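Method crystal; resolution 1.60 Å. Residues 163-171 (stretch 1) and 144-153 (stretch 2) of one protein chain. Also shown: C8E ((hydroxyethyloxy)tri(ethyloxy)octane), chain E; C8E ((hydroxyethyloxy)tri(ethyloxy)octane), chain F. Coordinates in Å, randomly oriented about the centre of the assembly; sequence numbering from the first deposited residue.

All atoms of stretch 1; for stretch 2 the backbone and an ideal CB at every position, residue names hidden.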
# COMPACT_ATOMS: atom_id res chain seq x y z
N GLY A 163 -9.25 7.81 11.92
CA GLY A 163 -8.01 7.40 11.22
C GLY A 163 -7.73 8.30 10.03
O GLY A 163 -8.48 9.24 9.79
N GLU A 164 -6.66 8.02 9.29
CA GLU A 164 -6.22 8.90 8.19
C GLU A 164 -6.44 8.07 6.91
O GLU A 164 -5.86 6.99 6.83
CB GLU A 164 -4.73 9.23 8.28
CG GLU A 164 -4.10 9.62 9.64
CD GLU A 164 -2.58 9.31 9.71
OE1 GLU A 164 -2.04 8.61 8.81
OE2 GLU A 164 -1.90 9.77 10.66
N TRP A 165 -7.22 8.56 5.95
CA TRP A 165 -7.54 7.77 4.76
C TRP A 165 -7.01 8.35 3.48
O TRP A 165 -6.97 9.55 3.30
CB TRP A 165 -9.01 7.55 4.62
CG TRP A 165 -9.55 6.55 5.56
CD1 TRP A 165 -9.81 6.75 6.90
CD2 TRP A 165 -10.01 5.22 5.27
NE1 TRP A 165 -10.28 5.62 7.45
CE2 TRP A 165 -10.46 4.67 6.49
CE3 TRP A 165 -10.05 4.43 4.12
CZ2 TRP A 165 -10.98 3.37 6.58
CZ3 TRP A 165 -10.53 3.13 4.21
CH2 TRP A 165 -10.99 2.61 5.42
N MET A 166 -6.63 7.44 2.58
CA MET A 166 -6.02 7.85 1.34
C MET A 166 -6.63 7.09 0.19
O MET A 166 -7.07 5.93 0.30
CB MET A 166 -4.48 7.69 1.39
CG MET A 166 -4.00 6.52 2.14
SD MET A 166 -2.21 6.40 2.39
CE MET A 166 -1.51 7.99 2.38
N ALA A 167 -6.64 7.75 -0.96
CA ALA A 167 -7.00 7.11 -2.20
C ALA A 167 -5.78 7.06 -3.10
O ALA A 167 -4.99 7.96 -3.12
CB ALA A 167 -8.03 7.92 -2.94
N GLY A 168 -5.72 6.03 -3.91
CA GLY A 168 -4.48 5.85 -4.67
C GLY A 168 -4.63 5.05 -5.91
O GLY A 168 -5.64 4.39 -6.14
N LEU A 169 -3.51 4.99 -6.67
CA LEU A 169 -3.44 4.23 -7.87
C LEU A 169 -2.06 3.51 -7.82
O LEU A 169 -1.19 3.90 -7.06
CB LEU A 169 -3.41 5.10 -9.13
CG LEU A 169 -4.73 5.77 -9.50
CD1 LEU A 169 -4.50 6.71 -10.68
CD2 LEU A 169 -5.72 4.77 -9.92
N GLY A 170 -2.00 2.39 -8.47
CA GLY A 170 -0.71 1.70 -8.61
C GLY A 170 -0.70 0.86 -9.87
O GLY A 170 -1.68 0.65 -10.55
N VAL A 171 0.53 0.42 -10.23
CA VAL A 171 0.67 -0.41 -11.39
C VAL A 171 1.72 -1.47 -11.02
O VAL A 171 2.54 -1.21 -10.14
CB VAL A 171 1.15 0.38 -12.62
CG1 VAL A 171 0.25 1.54 -12.89
CG2 VAL A 171 2.52 0.95 -12.48
N UNK A 144 -3.22 -2.68 -13.27
CA UNK A 144 -3.38 -1.37 -12.72
C UNK A 144 -4.31 -1.54 -11.47
O UNK A 144 -5.15 -2.47 -11.45
CB UNK A 144 -3.95 -0.40 -13.76
N UNK A 145 -4.13 -0.69 -10.51
CA UNK A 145 -4.87 -0.80 -9.21
C UNK A 145 -5.41 0.55 -8.79
O UNK A 145 -4.77 1.58 -8.99
CB UNK A 145 -3.97 -1.35 -8.11
N UNK A 146 -6.65 0.58 -8.23
CA UNK A 146 -7.18 1.76 -7.56
C UNK A 146 -7.50 1.35 -6.13
O UNK A 146 -8.06 0.26 -5.94
CB UNK A 146 -8.41 2.32 -8.28
N UNK A 147 -7.09 2.14 -5.14
CA UNK A 147 -7.10 1.71 -3.74
C UNK A 147 -7.70 2.76 -2.80
O UNK A 147 -7.59 3.97 -3.07
CB UNK A 147 -5.68 1.38 -3.29
N UNK A 148 -8.25 2.29 -1.68
CA UNK A 148 -8.60 3.09 -0.51
C UNK A 148 -7.95 2.48 0.70
O UNK A 148 -8.04 1.26 0.86
CB UNK A 148 -10.12 3.18 -0.32
N UNK A 149 -7.21 3.25 1.48
CA UNK A 149 -6.53 2.71 2.62
C UNK A 149 -6.79 3.62 3.82
O UNK A 149 -6.68 4.82 3.67
CB UNK A 149 -5.03 2.56 2.34
N UNK A 150 -7.08 3.05 4.99
CA UNK A 150 -7.13 3.76 6.30
C UNK A 150 -5.96 3.36 7.21
O UNK A 150 -5.65 2.14 7.36
CB UNK A 150 -8.45 3.46 7.01
N UNK A 151 -5.35 4.35 7.85
CA UNK A 151 -4.32 4.10 8.81
C UNK A 151 -4.79 4.64 10.14
O UNK A 151 -5.37 5.73 10.23
CB UNK A 151 -2.99 4.72 8.38
N UNK A 152 -4.63 3.79 11.15
CA UNK A 152 -5.14 4.07 12.48
C UNK A 152 -4.03 4.08 13.50
O UNK A 152 -3.25 3.16 13.58
CB UNK A 152 -6.20 3.04 12.87
N UNK A 153 -3.97 5.17 14.27
CA UNK A 153 -3.19 5.25 15.51
C UNK A 153 -3.61 4.25 16.55
O UNK A 153 -4.75 3.84 16.61
CB UNK A 153 -3.29 6.66 16.11
O12 C8E E . -8.13 7.22 -7.63
C13 C8E E . -7.96 8.63 -7.82
C14 C8E E . -6.50 9.02 -8.01
O15 C8E E . -5.74 8.78 -6.82
C16 C8E E . -4.81 9.78 -6.50
C17 C8E E . -3.39 9.28 -6.66
O18 C8E E . -2.58 10.44 -6.73
C19 C8E E . -1.38 10.39 -6.01
C20 C8E E . -0.61 11.65 -6.23
O21 C8E E . -1.45 12.80 -6.38
C6 C8E F . -19.35 -8.32 -13.07
C7 C8E F . -19.22 -7.00 -13.84
C8 C8E F . -17.83 -6.77 -14.46
O9 C8E F . -17.48 -5.38 -14.41
C10 C8E F . -16.07 -5.10 -14.43
C11 C8E F . -15.82 -4.09 -15.55
O12 C8E F . -14.49 -3.56 -15.54
C13 C8E F . -14.17 -2.78 -14.38
C14 C8E F . -13.22 -1.68 -14.82
O15 C8E F . -12.73 -1.00 -13.66
C16 C8E F . -11.52 -1.54 -13.10
C17 C8E F . -10.61 -0.41 -12.63
O18 C8E F . -9.43 -0.97 -12.03
C19 C8E F . -8.53 -0.01 -11.52
C20 C8E F . -7.62 0.38 -12.63
O21 C8E F . -7.48 1.78 -12.70

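The two strands run antiparallel, and from position 144 to 151 the CA-to-CB bonds alternate between the face carrying Trp165, Ala167, Leu169 and Val171 and the face carrying Glu164 and Met166.

Position 144 pairs with Val171 without hydrogen bonds. Its ideal CB lies on the Val171 face, 4.7 Å from Val171 CG1, beside a detergent chain, so small or apolar side chains would suit. It is Ala144, whose CB lies 3.9 Å from C20 of C8E (chain F).

Position 145 faces Gly170, which offers no side chain; a long residue of many kinds could lie there. The backbone N of position 145 donates to Gly170 O (2.8 Å), and Gly170 N donates to the backbone O of position 145 (2.9 Å). The residue is Lys145, fully extended (all chi t), its end leading away from stretch 1.

At position 146 the ideal CB is 4.0 Å from Leu169 CD2, favouring an apolar residue, small or large. Ala146 makes a modest contact, its CB 4.2 Å from Leu169 CD2.

Position 147 lies opposite Gly168, where the missing side chain leaves space and Gly168 O is nearby; a small polar residue would fit well, though alanine could too. It is Ser147, with chi1 p. Its OG bonds to water 1 (2.8 Å) and water 2 (2.6 Å); water 2 in turn donates a weak bond to Leu169 O (3.2 Å). A CB on Gly168 would clash with this OG.

Position 148 directs its CB to the face of Ala167, 4.6 Å from Trp165 CZ3. The small alanine leaves room for a branched apolar chain, and Leu148 reaches Ala167 CB with CD2 at 4.1 Å.

Position 149 sits beside Met166 CG, 4.1 Å from the ideal CB, which apolar or polar residues could accept. The deposited Asp149 packs its CB 4.0 Å from Met166 CG and receives a bond from water 1 at OD2 (2.7 Å).

Position 150 is the most restrictive: an ideal CB would come within 2.4 Å of Trp165 CE2, a clash. Glycine is expected, and Gly150 lays its CA over the indole face, 3.5 Å from the centroid of the six-membered ring.

The CA-to-CB bond at position 151 lies on the face that carries Glu164 and Met166, inviting a polar or long flexible chain. Gln151 places NE2 3.8 Å from Met166 SD; its backbone N donates to Glu164 O (2.9 Å).

At position 152 CA-to-CB points away, yet the Trp165 NE1 donor and bare Gly163 could receive a long side chain curling back, aromatic or polar. Tyr152 does so: OH accepts from Trp165 NE1 (3.1 Å), and Gly163 CA lies over its ring.

Position 153 points sideways into open space, tolerating many residues; it is Gly153.

Stretch 2, residues 144-153: AKASLDGQYG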
# COMPACT_ATOMS: atom_id res chain seq x y z
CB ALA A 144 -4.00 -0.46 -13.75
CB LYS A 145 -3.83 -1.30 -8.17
CG LYS A 145 -4.17 -1.29 -6.70
CD LYS A 145 -3.02 -1.95 -5.96
CE LYS A 145 -2.80 -1.53 -4.52
NZ LYS A 145 -1.75 -2.44 -3.93
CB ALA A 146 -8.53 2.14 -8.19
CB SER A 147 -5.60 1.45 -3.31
OG SER A 147 -4.75 2.59 -3.42
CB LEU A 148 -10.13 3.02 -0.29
CG LEU A 148 -10.97 3.63 -1.37
CD1 LEU A 148 -12.44 3.38 -1.06
CD2 LEU A 148 -10.69 5.14 -1.51
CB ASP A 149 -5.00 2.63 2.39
CG ASP A 149 -4.60 1.66 1.27
OD1 ASP A 149 -4.65 0.44 1.54
OD2 ASP A 149 -4.18 2.07 0.13
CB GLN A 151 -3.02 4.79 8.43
CG GLN A 151 -2.52 4.48 7.05
CD GLN A 151 -1.43 5.45 6.67
OE1 GLN A 151 -0.26 5.18 6.85
NE2 GLN A 151 -1.83 6.63 6.21
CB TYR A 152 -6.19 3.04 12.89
CG TYR A 152 -7.44 3.26 12.15
CD1 TYR A 152 -7.64 2.68 10.87
CD2 TYR A 152 -8.42 4.07 12.68
CE1 TYR A 152 -8.80 2.94 10.17
CE2 TYR A 152 -9.57 4.36 11.97
CZ TYR A 152 -9.76 3.75 10.72
OH TYR A 152 -10.91 4.04 10.04
O HOH W 1 -4.97 4.27 -1.22
O HOH W 2 -2.39 2.49 -4.46
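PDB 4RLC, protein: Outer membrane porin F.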